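Local structure of nucleoporin NUP82 (Chaetomium thermophilum, 5CWW) at residues T54-A59 with G67-L72; W161-T166 with W210-P215; K368-F373 with E447-P452. The protein probably serves as a structural component of the nuclear pore complex and as a docking partner for nuclear transport factors, with a beta-propeller as its N-terminal domain. All coordinates share one frame; numbering follows the deposited sequence.

Interaction 1: T54-A59 with G67-L72; sequences TEIFVA and GDLAQL
Thr54 and Asp68 meet through their side chains: Thr54 OG1 donates to Asp68 OD1 at 2.9 Å, reaching it from above the carboxylate plane, 38° out of it. The same oxygen accepts from Ala70 N, 2.8 Å from OD1 and nearly in line with its C-O bond, so a single atom is gripped by two donors. This second bond makes Asp68 the N-cap of the helix that starts at Leu69; its CG is anti to the backbone N (chi1 -169°), beside the carbonyl carbon. An alanine here would probably leave both Thr54 OG1 and the Ala70 N-H without this acceptor and the helix start uncapped. Beside the cap, Leu69 N donates to Thr54 O at 3.0 Å. Paired backbone bonds follow, Ile56 N to Gly67 O at 2.9 Å and Gly67 N to Ile56 O at 3.2 Å, while Glu55 faces Asp68 as a non-hydrogen-bonded antiparallel pair. On the face of the sheet that carries Ile56, CD1 of that residue lies 3.8 Å from Leu69 CD2, the two side chains crossing at about a right angle. On the other face the carboxylates of Glu55 and Asp68 come near each other, OE2 to OD2 4.5 Å. Glu55 OE2 is hydrogen-bonded by Ser145 and OE1 by Trp66, and a salt bridge from OE1 to Arg52 would probably offset part of the like-charge repulsion. Farther out, Leu69 packs on Ile568 and Phe576. The whole is a beta hairpin running straight into an N-capped helix, within one four-stranded antiparallel blade of the beta-propeller.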
ATOM      1  N   THR B  54      -5.933  10.062 -24.958  1.00 72.48           N
ATOM      2  CA  THR B  54      -6.951  11.097 -24.800  1.00 76.41           C
ATOM      3  C   THR B  54      -8.297  10.524 -24.349  1.00 75.87           C
ATOM      4  O   THR B  54      -9.259  11.270 -24.158  1.00 78.47           O
ATOM      5  CB  THR B  54      -7.157  11.880 -26.108  1.00 81.93           C
ATOM      6  OG1 THR B  54      -7.505  10.978 -27.166  1.00 84.31           O
ATOM      7  CG2 THR B  54      -5.890  12.631 -26.480  1.00 83.12           C
ATOM      8  N   GLU B  55      -8.363   9.206 -24.183  1.00 73.06           N
ATOM      9  CA  GLU B  55      -9.571   8.562 -23.676  1.00 70.39           C
ATOM     10  C   GLU B  55      -9.603   8.614 -22.154  1.00 69.08           C
ATOM     11  O   GLU B  55      -8.560   8.524 -21.503  1.00 69.42           O
ATOM     12  CB  GLU B  55      -9.652   7.104 -24.136  1.00 68.33           C
ATOM     13  CG  GLU B  55      -9.752   6.910 -25.641  1.00 69.29           C
ATOM     14  CD  GLU B  55      -9.908   5.449 -26.028  1.00 68.57           C
ATOM     15  OE1 GLU B  55     -10.011   4.597 -25.119  1.00 66.27           O
ATOM     16  OE2 GLU B  55      -9.930   5.150 -27.241  1.00 70.86           O
ATOM     17  N   ILE B  56     -10.801   8.755 -21.591  1.00 69.07           N
ATOM     18  CA  ILE B  56     -10.969   8.713 -20.145  1.00 64.98           C
ATOM     19  C   ILE B  56     -12.153   7.831 -19.759  1.00 64.67           C
ATOM     20  O   ILE B  56     -13.092   7.650 -20.536  1.00 65.63           O
ATOM     21  CB  ILE B  56     -11.173  10.127 -19.545  1.00 65.14           C
ATOM     22  CG1 ILE B  56     -12.447  10.782 -20.089  1.00 66.66           C
ATOM     23  CG2 ILE B  56      -9.959  10.996 -19.831  1.00 64.48           C
ATOM     24  CD1 ILE B  56     -12.837  12.052 -19.358  1.00 67.42           C
ATOM     25  N   PHE B  57     -12.087   7.287 -18.549  1.00 61.95           N
ATOM     26  CA  PHE B  57     -13.139   6.439 -18.005  1.00 61.95           C
ATOM     27  C   PHE B  57     -13.601   7.038 -16.685  1.00 61.75           C
ATOM     28  O   PHE B  57     -12.810   7.183 -15.756  1.00 60.04           O
ATOM     29  CB  PHE B  57     -12.637   5.007 -17.809  1.00 60.67           C
ATOM     30  CG  PHE B  57     -12.152   4.359 -19.073  1.00 61.76           C
ATOM     31  CD1 PHE B  57     -10.885   4.629 -19.566  1.00 62.24           C
ATOM     32  CD2 PHE B  57     -12.963   3.481 -19.771  1.00 64.05           C
ATOM     33  CE1 PHE B  57     -10.438   4.036 -20.731  1.00 64.27           C
ATOM     34  CE2 PHE B  57     -12.521   2.883 -20.936  1.00 66.00           C
ATOM     35  CZ  PHE B  57     -11.256   3.160 -21.416  1.00 65.44           C
ATOM     36  N   VAL B  58     -14.881   7.389 -16.616  1.00 64.01           N
ATOM     37  CA  VAL B  58     -15.422   8.114 -15.471  1.00 64.37           C
ATOM     38  C   VAL B  58     -16.481   7.298 -14.745  1.00 63.05           C
ATOM     39  O   VAL B  58     -17.577   7.077 -15.265  1.00 65.31           O
ATOM     40  CB  VAL B  58     -16.039   9.457 -15.908  1.00 66.38           C
ATOM     41  CG1 VAL B  58     -16.489  10.265 -14.695  1.00 67.16           C
ATOM     42  CG2 VAL B  58     -15.041  10.252 -16.744  1.00 65.97           C
ATOM     43  N   ALA B  59     -16.152   6.864 -13.533  1.00 63.75           N
ATOM     44  CA  ALA B  59     -17.083   6.096 -12.722  1.00 63.11           C
ATOM     45  C   ALA B  59     -18.158   7.007 -12.144  1.00 64.45           C
ATOM     46  O   ALA B  59     -17.856   8.008 -11.496  1.00 67.39           O
ATOM     47  CB  ALA B  59     -16.345   5.372 -11.605  1.00 61.26           C
ATOM     48  N   GLY B  67     -15.250   8.010 -22.909  1.00 74.50           N
ATOM     49  CA  GLY B  67     -15.211   9.047 -23.924  1.00 77.70           C
ATOM     50  C   GLY B  67     -13.819   9.492 -24.334  1.00 77.32           C
ATOM     51  O   GLY B  67     -12.879   9.450 -23.540  1.00 75.39           O
ATOM     52  N   ASP B  68     -13.697   9.918 -25.590  1.00 81.71           N
ATOM     53  CA  ASP B  68     -12.454  10.469 -26.120  1.00 82.45           C
ATOM     54  C   ASP B  68     -12.539  11.993 -26.117  1.00 81.82           C
ATOM     55  O   ASP B  68     -13.406  12.575 -26.770  1.00 86.24           O
ATOM     56  CB  ASP B  68     -12.193   9.946 -27.537  1.00 85.95           C
ATOM     57  CG  ASP B  68     -10.795  10.270 -28.039  1.00 86.85           C
ATOM     58  OD1 ASP B  68     -10.331  11.414 -27.848  1.00 86.84           O
ATOM     59  OD2 ASP B  68     -10.156   9.374 -28.630  1.00 88.16           O
ATOM     60  N   LEU B  69     -11.633  12.634 -25.384  1.00 78.73           N
ATOM     61  CA  LEU B  69     -11.650  14.086 -25.240  1.00 77.12           C
ATOM     62  C   LEU B  69     -11.383  14.803 -26.559  1.00 78.73           C
ATOM     63  O   LEU B  69     -11.860  15.916 -26.770  1.00 80.00           O
ATOM     64  CB  LEU B  69     -10.621  14.528 -24.198  1.00 73.95           C
ATOM     65  CG  LEU B  69     -10.831  14.009 -22.774  1.00 70.39           C
ATOM     66  CD1 LEU B  69      -9.721  14.515 -21.864  1.00 69.54           C
ATOM     67  CD2 LEU B  69     -12.195  14.413 -22.231  1.00 70.48           C
ATOM     68  N   ALA B  70     -10.620  14.164 -27.442  1.00 79.88           N
ATOM     69  CA  ALA B  70     -10.304  14.752 -28.739  1.00 82.88           C
ATOM     70  C   ALA B  70     -11.561  14.895 -29.589  1.00 85.89           C
ATOM     71  O   ALA B  70     -11.846  15.969 -30.118  1.00 90.05           O
ATOM     72  CB  ALA B  70      -9.265  13.911 -29.467  1.00 82.78           C
ATOM     73  N   GLN B  71     -12.311  13.804 -29.712  1.00 83.18           N
ATOM     74  CA  GLN B  71     -13.520  13.792 -30.527  1.00 85.48           C
ATOM     75  C   GLN B  71     -14.601  14.688 -29.924  1.00 82.47           C
ATOM     76  O   GLN B  71     -15.285  15.414 -30.644  1.00 81.40           O
ATOM     77  CB  GLN B  71     -14.044  12.363 -30.686  1.00 90.47           C
ATOM     78  CG  GLN B  71     -13.017  11.386 -31.250  1.00 96.68           C
ATOM     79  CD  GLN B  71     -13.549   9.969 -31.366  1.00102.41           C
ATOM     80  OE1 GLN B  71     -14.759   9.748 -31.431  1.00106.73           O
ATOM     81  NE2 GLN B  71     -12.643   8.997 -31.389  1.00102.46           N
ATOM     82  N   LEU B  72     -14.753  14.634 -28.603  1.00 81.93           N
ATOM     83  CA  LEU B  72     -15.747  15.455 -27.917  1.00 84.12           C
ATOM     84  C   LEU B  72     -15.436  16.942 -28.074  1.00 83.96           C
ATOM     85  O   LEU B  72     -16.345  17.774 -28.121  1.00 88.35           O
ATOM     86  CB  LEU B  72     -15.816  15.087 -26.436  1.00 82.61           C
ATOM     87  CG  LEU B  72     -16.379  13.698 -26.131  1.00 80.78           C
ATOM     88  CD1 LEU B  72     -16.047  13.290 -24.703  1.00 79.37           C
ATOM     89  CD2 LEU B  72     -17.883  13.665 -26.362  1.00 82.18           C
TER

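Interaction 2: W161-T166 with W210-P215; sequences WTLGPT and WTFDAP
Leu163 and Phe212 bring the two backbones together, their CA atoms 4.9 Å apart, where the chain following an edge strand passes a short, weakly bonded helical turn. One direct backbone hydrogen bond joins them, Gly164 N to Phe212 O at 2.8 Å and almost straight, with an N-H...O angle of 175°. The CA-H of Leu163 also makes a contact with this oxygen, and the CA-H of Gly164 is directed at Asp213 O. Gly164 has a positive phi, a conformation that favours glycine, as the chain turns toward Pro165. In the beta-propeller this is a junction of consecutive blades: strand 160-162 is the outer strand of one antiparallel sheet, and residues 210-213 lie in the connection between strands 198-203 and 217-220 of the next. Among the side chains, Phe212 has the largest share of the contact. Its CG is anti to the carbonyl carbon (chi1 -66°), 3.7 Å from Trp161 CE3. The ring forms an offset stack on one face of the indole, the centroids of the phenyl and five-membered rings 4.1 Å apart, the planes at 15°. CE3 of Trp161 comes within 3.3 Å of Phe212 CD1, and Trp161 CB sits over the phenyl face, 3.7 Å from its centroid, as a CH-pi contact. Leu204 and Ile139 also touch Phe212, while Lys159 makes a cation-pi contact with the indole. Pro165 CG rests 3.6 Å from Asp213 OD1. A water donates to both that carboxylate oxygen and Thr162 O, and a second, held by Thr166 N and OG1, donates to Asp213 O at 3.2 Å.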
ATOM      1  N   TRP B 161     -14.416  -9.327 -15.605  1.00 68.43           N
ATOM      2  CA  TRP B 161     -14.015 -10.505 -14.845  1.00 69.06           C
ATOM      3  C   TRP B 161     -14.047 -10.209 -13.354  1.00 65.57           C
ATOM      4  O   TRP B 161     -13.493  -9.206 -12.904  1.00 65.02           O
ATOM      5  CB  TRP B 161     -12.610 -10.961 -15.241  1.00 69.12           C
ATOM      6  CG  TRP B 161     -12.500 -11.529 -16.616  1.00 72.49           C
ATOM      7  CD1 TRP B 161     -12.411 -10.837 -17.788  1.00 73.99           C
ATOM      8  CD2 TRP B 161     -12.451 -12.917 -16.965  1.00 74.95           C
ATOM      9  NE1 TRP B 161     -12.313 -11.709 -18.847  1.00 76.58           N
ATOM     10  CE2 TRP B 161     -12.336 -12.993 -18.366  1.00 77.51           C
ATOM     11  CE3 TRP B 161     -12.495 -14.103 -16.227  1.00 75.31           C
ATOM     12  CZ2 TRP B 161     -12.266 -14.206 -19.045  1.00 79.94           C
ATOM     13  CZ3 TRP B 161     -12.425 -15.305 -16.901  1.00 78.48           C
ATOM     14  CH2 TRP B 161     -12.312 -15.349 -18.296  1.00 80.81           C
ATOM     15  N   THR B 162     -14.691 -11.084 -12.591  1.00 66.56           N
ATOM     16  CA  THR B 162     -14.673 -10.979 -11.140  1.00 64.14           C
ATOM     17  C   THR B 162     -13.318 -11.439 -10.618  1.00 63.95           C
ATOM     18  O   THR B 162     -12.832 -12.503 -10.997  1.00 65.73           O
ATOM     19  CB  THR B 162     -15.787 -11.822 -10.490  1.00 65.46           C
ATOM     20  OG1 THR B 162     -17.064 -11.355 -10.936  1.00 66.39           O
ATOM     21  CG2 THR B 162     -15.727 -11.726  -8.972  1.00 64.99           C
ATOM     22  N   LEU B 163     -12.716 -10.633  -9.750  1.00 60.43           N
ATOM     23  CA  LEU B 163     -11.421 -10.954  -9.162  1.00 58.61           C
ATOM     24  C   LEU B 163     -11.607 -11.440  -7.729  1.00 55.90           C
ATOM     25  O   LEU B 163     -12.093 -10.700  -6.871  1.00 56.28           O
ATOM     26  CB  LEU B 163     -10.494  -9.738  -9.194  1.00 57.62           C
ATOM     27  CG  LEU B 163      -9.021 -10.019  -8.886  1.00 57.09           C
ATOM     28  CD1 LEU B 163      -8.350 -10.726 -10.055  1.00 57.08           C
ATOM     29  CD2 LEU B 163      -8.281  -8.734  -8.537  1.00 55.83           C
ATOM     30  N   GLY B 164     -11.228 -12.690  -7.480  1.00 54.52           N
ATOM     31  CA  GLY B 164     -11.378 -13.293  -6.169  1.00 54.56           C
ATOM     32  C   GLY B 164     -12.808 -13.255  -5.663  1.00 57.07           C
ATOM     33  O   GLY B 164     -13.107 -12.532  -4.714  1.00 55.44           O
ATOM     34  N   PRO B 165     -13.701 -14.032  -6.297  1.00 62.08           N
ATOM     35  CA  PRO B 165     -15.119 -14.096  -5.914  1.00 65.82           C
ATOM     36  C   PRO B 165     -15.355 -14.442  -4.442  1.00 68.72           C
ATOM     37  O   PRO B 165     -16.343 -13.988  -3.868  1.00 70.13           O
ATOM     38  CB  PRO B 165     -15.676 -15.206  -6.815  1.00 68.64           C
ATOM     39  CG  PRO B 165     -14.762 -15.251  -7.977  1.00 66.85           C
ATOM     40  CD  PRO B 165     -13.406 -14.889  -7.459  1.00 63.86           C
ATOM     41  N   THR B 166     -14.474 -15.247  -3.854  1.00 72.86           N
ATOM     42  CA  THR B 166     -14.612 -15.652  -2.455  1.00 77.04           C
ATOM     43  C   THR B 166     -13.619 -14.912  -1.560  1.00 75.49           C
ATOM     44  O   THR B 166     -13.571 -15.145  -0.351  1.00 78.50           O
ATOM     45  CB  THR B 166     -14.407 -17.174  -2.283  1.00 82.25           C
ATOM     46  OG1 THR B 166     -13.035 -17.513  -2.516  1.00 81.82           O
ATOM     47  CG2 THR B 166     -15.293 -17.950  -3.250  1.00 84.65           C
ATOM     48  N   TRP B 210      -9.332 -19.411 -13.935  1.00 71.31           N
ATOM     49  CA  TRP B 210      -8.795 -19.652 -12.599  1.00 66.70           C
ATOM     50  C   TRP B 210      -7.835 -18.547 -12.149  1.00 59.80           C
ATOM     51  O   TRP B 210      -7.637 -18.345 -10.949  1.00 55.72           O
ATOM     52  CB  TRP B 210      -8.088 -21.010 -12.548  1.00 71.27           C
ATOM     53  CG  TRP B 210      -7.510 -21.323 -11.202  1.00 72.73           C
ATOM     54  CD1 TRP B 210      -6.187 -21.379 -10.866  1.00 72.27           C
ATOM     55  CD2 TRP B 210      -8.240 -21.615 -10.003  1.00 76.00           C
ATOM     56  NE1 TRP B 210      -6.050 -21.691  -9.535  1.00 72.58           N
ATOM     57  CE2 TRP B 210      -7.296 -21.841  -8.982  1.00 74.68           C
ATOM     58  CE3 TRP B 210      -9.601 -21.710  -9.696  1.00 80.90           C
ATOM     59  CZ2 TRP B 210      -7.668 -22.154  -7.677  1.00 75.79           C
ATOM     60  CZ3 TRP B 210      -9.969 -22.023  -8.398  1.00 82.04           C
ATOM     61  CH2 TRP B 210      -9.005 -22.239  -7.406  1.00 78.99           C
ATOM     62  N   THR B 211      -7.241 -17.828 -13.098  1.00 60.09           N
ATOM     63  CA  THR B 211      -6.289 -16.770 -12.747  1.00 60.62           C
ATOM     64  C   THR B 211      -6.994 -15.590 -12.090  1.00 59.61           C
ATOM     65  O   THR B 211      -6.377 -14.824 -11.351  1.00 57.21           O
ATOM     66  CB  THR B 211      -5.518 -16.255 -13.975  1.00 63.51           C
ATOM     67  OG1 THR B 211      -6.436 -15.712 -14.933  1.00 65.15           O
ATOM     68  CG2 THR B 211      -4.710 -17.376 -14.612  1.00 64.99           C
ATOM     69  N   PHE B 212      -8.287 -15.448 -12.362  1.00 57.96           N
ATOM     70  CA  PHE B 212      -9.093 -14.401 -11.745  1.00 56.58           C
ATOM     71  C   PHE B 212      -9.694 -14.869 -10.417  1.00 57.93           C
ATOM     72  O   PHE B 212     -10.038 -14.050  -9.562  1.00 56.64           O
ATOM     73  CB  PHE B 212     -10.209 -13.956 -12.696  1.00 58.15           C
ATOM     74  CG  PHE B 212      -9.714 -13.265 -13.937  1.00 58.74           C
ATOM     75  CD1 PHE B 212      -9.376 -13.992 -15.067  1.00 60.34           C
ATOM     76  CD2 PHE B 212      -9.595 -11.886 -13.976  1.00 56.41           C
ATOM     77  CE1 PHE B 212      -8.924 -13.353 -16.210  1.00 60.40           C
ATOM     78  CE2 PHE B 212      -9.143 -11.242 -15.116  1.00 56.47           C
ATOM     79  CZ  PHE B 212      -8.806 -11.976 -16.231  1.00 59.09           C
ATOM     80  N   ASP B 213      -9.807 -16.184 -10.244  1.00 62.07           N
ATOM     81  CA  ASP B 213     -10.476 -16.751  -9.073  1.00 63.73           C
ATOM     82  C   ASP B 213      -9.570 -16.780  -7.852  1.00 60.61           C
ATOM     83  O   ASP B 213     -10.030 -16.583  -6.727  1.00 61.16           O
ATOM     84  CB  ASP B 213     -10.968 -18.171  -9.366  1.00 69.23           C
ATOM     85  CG  ASP B 213     -12.106 -18.205 -10.369  1.00 73.28           C
ATOM     86  OD1 ASP B 213     -12.944 -17.280 -10.361  1.00 74.65           O
ATOM     87  OD2 ASP B 213     -12.165 -19.168 -11.161  1.00 75.88           O
ATOM     88  N   ALA B 214      -8.285 -17.036  -8.078  1.00 56.83           N
ATOM     89  CA  ALA B 214      -7.331 -17.201  -6.987  1.00 53.84           C
ATOM     90  C   ALA B 214      -6.012 -16.502  -7.294  1.00 50.26           C
ATOM     91  O   ALA B 214      -5.591 -16.445  -8.450  1.00 48.33           O
ATOM     92  CB  ALA B 214      -7.090 -18.679  -6.722  1.00 56.29           C
ATOM     93  N   PRO B 215      -5.350 -15.964  -6.257  1.00 51.07           N
ATOM     94  CA  PRO B 215      -4.048 -15.330  -6.470  1.00 50.85           C
ATOM     95  C   PRO B 215      -2.916 -16.350  -6.521  1.00 51.80           C
ATOM     96  O   PRO B 215      -3.052 -17.447  -5.982  1.00 52.67           O
ATOM     97  CB  PRO B 215      -3.908 -14.415  -5.255  1.00 49.48           C
ATOM     98  CG  PRO B 215      -4.661 -15.124  -4.177  1.00 50.07           C
ATOM     99  CD  PRO B 215      -5.785 -15.868  -4.851  1.00 51.68           C
TER
HETATM  100  O   HOH W   1     -13.852 -14.895 -11.682  0.50 42.34           O
HETATM  101  O   HOH W   2     -11.908 -15.791  -4.295  1.00 62.49           O

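Interaction 3: K368-F373 with E447-P452; sequences KLQGPF and EAQWLP
Lys368 and Gln449 come together where two consecutive sheets of the beta-propeller abut: the short, weakly bonded strand at about 369-370 is the outer strand of one, and residues 447-452 belong to the long loop between strands 437-441 and 469-476 of the next. Between backbones there is one hydrogen bond, Lys368 N to Gln449 O at 2.7 Å, with the donor tilted 29° from the carbonyl plane. The aliphatic part of Lys368 lies against the loop, CG 4.0 Å from Leu451 CD2 with the side chains crossing at about a right angle, and its extended chain then leads away from the loop. Trp450 meets Trp333 of helix 321-338. The side-chain polar contacts centre on the buried Gln370 and use both ends of its amide, while Gln330 of that helix binds Ala448 O. Gln370 NE2 donates to Glu447 O at 3.0 Å, nearly along the C=O axis but bent at the hydrogen (142°), and OE1 accepts from a water 2.8 Å away. These two bonds would probably fix the rotation of the amide. The water itself accepts from Glu447 N at 2.9 Å and, weakly, from Gln449 NE2 at 2.8 Å.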
ATOM      1  N   LYS B 368      11.197 -10.314   3.740  1.00 45.58           N
ATOM      2  CA  LYS B 368      10.991  -9.782   5.075  1.00 46.42           C
ATOM      3  C   LYS B 368      10.166  -8.505   5.018  1.00 43.97           C
ATOM      4  O   LYS B 368      10.326  -7.692   4.105  1.00 44.94           O
ATOM      5  CB  LYS B 368      12.335  -9.506   5.752  1.00 49.33           C
ATOM      6  CG  LYS B 368      12.219  -8.915   7.148  1.00 51.83           C
ATOM      7  CD  LYS B 368      13.583  -8.609   7.741  1.00 56.28           C
ATOM      8  CE  LYS B 368      13.445  -7.878   9.063  1.00 60.77           C
ATOM      9  NZ  LYS B 368      14.761  -7.649   9.707  1.00 63.47           N
ATOM     10  N   LEU B 369       9.275  -8.331   5.986  1.00 41.45           N
ATOM     11  CA  LEU B 369       8.562  -7.070   6.123  1.00 40.21           C
ATOM     12  C   LEU B 369       9.477  -6.066   6.808  1.00 41.83           C
ATOM     13  O   LEU B 369       9.918  -6.290   7.934  1.00 42.33           O
ATOM     14  CB  LEU B 369       7.271  -7.240   6.924  1.00 41.03           C
ATOM     15  CG  LEU B 369       6.418  -5.969   7.027  1.00 42.50           C
ATOM     16  CD1 LEU B 369       5.899  -5.544   5.658  1.00 41.05           C
ATOM     17  CD2 LEU B 369       5.270  -6.163   7.999  1.00 42.98           C
ATOM     18  N   GLN B 370       9.771  -4.973   6.113  1.00 43.54           N
ATOM     19  CA  GLN B 370      10.651  -3.935   6.632  1.00 46.69           C
ATOM     20  C   GLN B 370       9.844  -2.782   7.214  1.00 45.21           C
ATOM     21  O   GLN B 370       9.023  -2.181   6.521  1.00 45.21           O
ATOM     22  CB  GLN B 370      11.580  -3.419   5.531  1.00 48.26           C
ATOM     23  CG  GLN B 370      12.469  -4.493   4.929  1.00 48.92           C
ATOM     24  CD  GLN B 370      13.431  -3.942   3.900  1.00 49.58           C
ATOM     25  OE1 GLN B 370      14.038  -2.892   4.105  1.00 50.88           O
ATOM     26  NE2 GLN B 370      13.570  -4.645   2.779  1.00 47.58           N
ATOM     27  N   GLY B 371      10.084  -2.484   8.489  1.00 43.77           N
ATOM     28  CA  GLY B 371       9.408  -1.396   9.175  1.00 43.68           C
ATOM     29  C   GLY B 371       8.898  -1.823  10.539  1.00 45.82           C
ATOM     30  O   GLY B 371       9.128  -2.955  10.959  1.00 46.11           O
ATOM     31  N   PRO B 372       8.205  -0.918  11.248  1.00 50.05           N
ATOM     32  CA  PRO B 372       7.900   0.456  10.826  1.00 50.70           C
ATOM     33  C   PRO B 372       9.156   1.308  10.682  1.00 50.25           C
ATOM     34  O   PRO B 372      10.009   1.289  11.567  1.00 50.43           O
ATOM     35  CB  PRO B 372       7.020   0.999  11.961  1.00 52.69           C
ATOM     36  CG  PRO B 372       6.674  -0.163  12.820  1.00 53.52           C
ATOM     37  CD  PRO B 372       7.721  -1.200  12.608  1.00 53.33           C
ATOM     38  N   PHE B 373       9.269   2.037   9.577  1.00 48.90           N
ATOM     39  CA  PHE B 373      10.403   2.926   9.364  1.00 49.65           C
ATOM     40  C   PHE B 373      10.402   4.065  10.374  1.00 49.89           C
ATOM     41  O   PHE B 373       9.369   4.690  10.616  1.00 50.76           O
ATOM     42  CB  PHE B 373      10.382   3.497   7.945  1.00 47.22           C
ATOM     43  CG  PHE B 373      10.883   2.545   6.900  1.00 45.71           C
ATOM     44  CD1 PHE B 373      10.083   1.513   6.442  1.00 45.91           C
ATOM     45  CD2 PHE B 373      12.154   2.687   6.369  1.00 46.42           C
ATOM     46  CE1 PHE B 373      10.542   0.636   5.480  1.00 46.02           C
ATOM     47  CE2 PHE B 373      12.619   1.816   5.403  1.00 46.53           C
ATOM     48  CZ  PHE B 373      11.812   0.787   4.960  1.00 46.24           C
ATOM     49  N   GLU B 447      16.554  -2.463   0.221  1.00 51.01           N
ATOM     50  CA  GLU B 447      17.026  -3.525  -0.656  1.00 50.28           C
ATOM     51  C   GLU B 447      16.401  -4.865  -0.283  1.00 49.34           C
ATOM     52  O   GLU B 447      15.698  -4.981   0.723  1.00 46.73           O
ATOM     53  CB  GLU B 447      18.552  -3.620  -0.595  1.00 55.24           C
ATOM     54  CG  GLU B 447      19.104  -3.799   0.810  1.00 59.51           C
ATOM     55  CD  GLU B 447      20.620  -3.820   0.845  1.00 65.27           C
ATOM     56  OE1 GLU B 447      21.240  -4.092  -0.205  1.00 67.24           O
ATOM     57  OE2 GLU B 447      21.191  -3.552   1.923  1.00 68.10           O
ATOM     58  N   ALA B 448      16.671  -5.875  -1.104  1.00 49.88           N
ATOM     59  CA  ALA B 448      16.137  -7.213  -0.896  1.00 49.87           C
ATOM     60  C   ALA B 448      16.532  -7.754   0.468  1.00 50.92           C
ATOM     61  O   ALA B 448      17.710  -7.749   0.829  1.00 53.25           O
ATOM     62  CB  ALA B 448      16.621  -8.140  -1.987  1.00 50.66           C
ATOM     63  N   GLN B 449      15.542  -8.211   1.227  1.00 49.47           N
ATOM     64  CA  GLN B 449      15.797  -8.851   2.510  1.00 50.08           C
ATOM     65  C   GLN B 449      14.768  -9.935   2.813  1.00 48.78           C
ATOM     66  O   GLN B 449      13.584  -9.802   2.491  1.00 48.47           O
ATOM     67  CB  GLN B 449      15.806  -7.815   3.638  1.00 53.85           C
ATOM     68  CG  GLN B 449      16.989  -6.860   3.584  1.00 57.75           C
ATOM     69  CD  GLN B 449      17.181  -6.078   4.869  1.00 62.53           C
ATOM     70  OE1 GLN B 449      16.882  -6.565   5.962  1.00 64.15           O
ATOM     71  NE2 GLN B 449      17.685  -4.857   4.743  1.00 63.86           N
ATOM     72  N   TRP B 450      15.252 -11.013   3.419  1.00 49.52           N
ATOM     73  CA  TRP B 450      14.411 -12.110   3.882  1.00 49.32           C
ATOM     74  C   TRP B 450      14.703 -12.382   5.347  1.00 51.97           C
ATOM     75  O   TRP B 450      15.771 -12.031   5.848  1.00 52.56           O
ATOM     76  CB  TRP B 450      14.663 -13.381   3.066  1.00 50.88           C
ATOM     77  CG  TRP B 450      14.318 -13.279   1.614  1.00 50.21           C
ATOM     78  CD1 TRP B 450      13.183 -13.729   1.012  1.00 50.93           C
ATOM     79  CD2 TRP B 450      15.121 -12.703   0.575  1.00 49.21           C
ATOM     80  NE1 TRP B 450      13.225 -13.468  -0.336  1.00 50.39           N
ATOM     81  CE2 TRP B 450      14.405 -12.839  -0.630  1.00 49.35           C
ATOM     82  CE3 TRP B 450      16.374 -12.085   0.548  1.00 47.69           C
ATOM     83  CZ2 TRP B 450      14.898 -12.379  -1.850  1.00 48.08           C
ATOM     84  CZ3 TRP B 450      16.864 -11.629  -0.666  1.00 47.78           C
ATOM     85  CH2 TRP B 450      16.126 -11.780  -1.848  1.00 47.75           C
ATOM     86  N   LEU B 451      13.760 -13.015   6.036  1.00 51.17           N
ATOM     87  CA  LEU B 451      14.019 -13.487   7.388  1.00 52.63           C
ATOM     88  C   LEU B 451      15.089 -14.573   7.343  1.00 53.79           C
ATOM     89  O   LEU B 451      15.318 -15.169   6.295  1.00 53.55           O
ATOM     90  CB  LEU B 451      12.741 -14.018   8.030  1.00 52.39           C
ATOM     91  CG  LEU B 451      11.690 -12.964   8.378  1.00 51.38           C
ATOM     92  CD1 LEU B 451      10.349 -13.627   8.659  1.00 54.30           C
ATOM     93  CD2 LEU B 451      12.141 -12.136   9.574  1.00 50.71           C
ATOM     94  N   PRO B 452      15.757 -14.830   8.478  1.00 55.89           N
ATOM     95  CA  PRO B 452      16.810 -15.853   8.506  1.00 57.86           C
ATOM     96  C   PRO B 452      16.290 -17.264   8.230  1.00 59.07           C
ATOM     97  O   PRO B 452      15.106 -17.525   8.431  1.00 57.88           O
ATOM     98  CB  PRO B 452      17.353 -15.765   9.936  1.00 58.90           C
ATOM     99  CG  PRO B 452      16.936 -14.441  10.441  1.00 57.46           C
ATOM    100  CD  PRO B 452      15.659 -14.103   9.755  1.00 56.22           C
TER
HETATM  101  O   HOH W   3      16.672  -2.927   3.043  1.00 43.43           O

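Followed from the N terminus, the chain makes the three contacts in series; none nests in or crosses another. Interaction 1 closes the shortest loop, seven residues of a hairpin, and works inside a single sheet. Interaction 2 closes a loop of 43 residues and joins the sheet that begins with strand 119-122 and finishes with strand 160-162 to the one that begins with strand 175-180. Interaction 3 spans 73 residues and ties strand 369-370 to a loop of the following sheet. The centres of interactions 1 and 3 are about 42 Å apart, on opposite sides of the chain's centre, with the centre of interaction 2 about 29 Å from each. Together they illustrate bonding within a propeller blade and between successive blades.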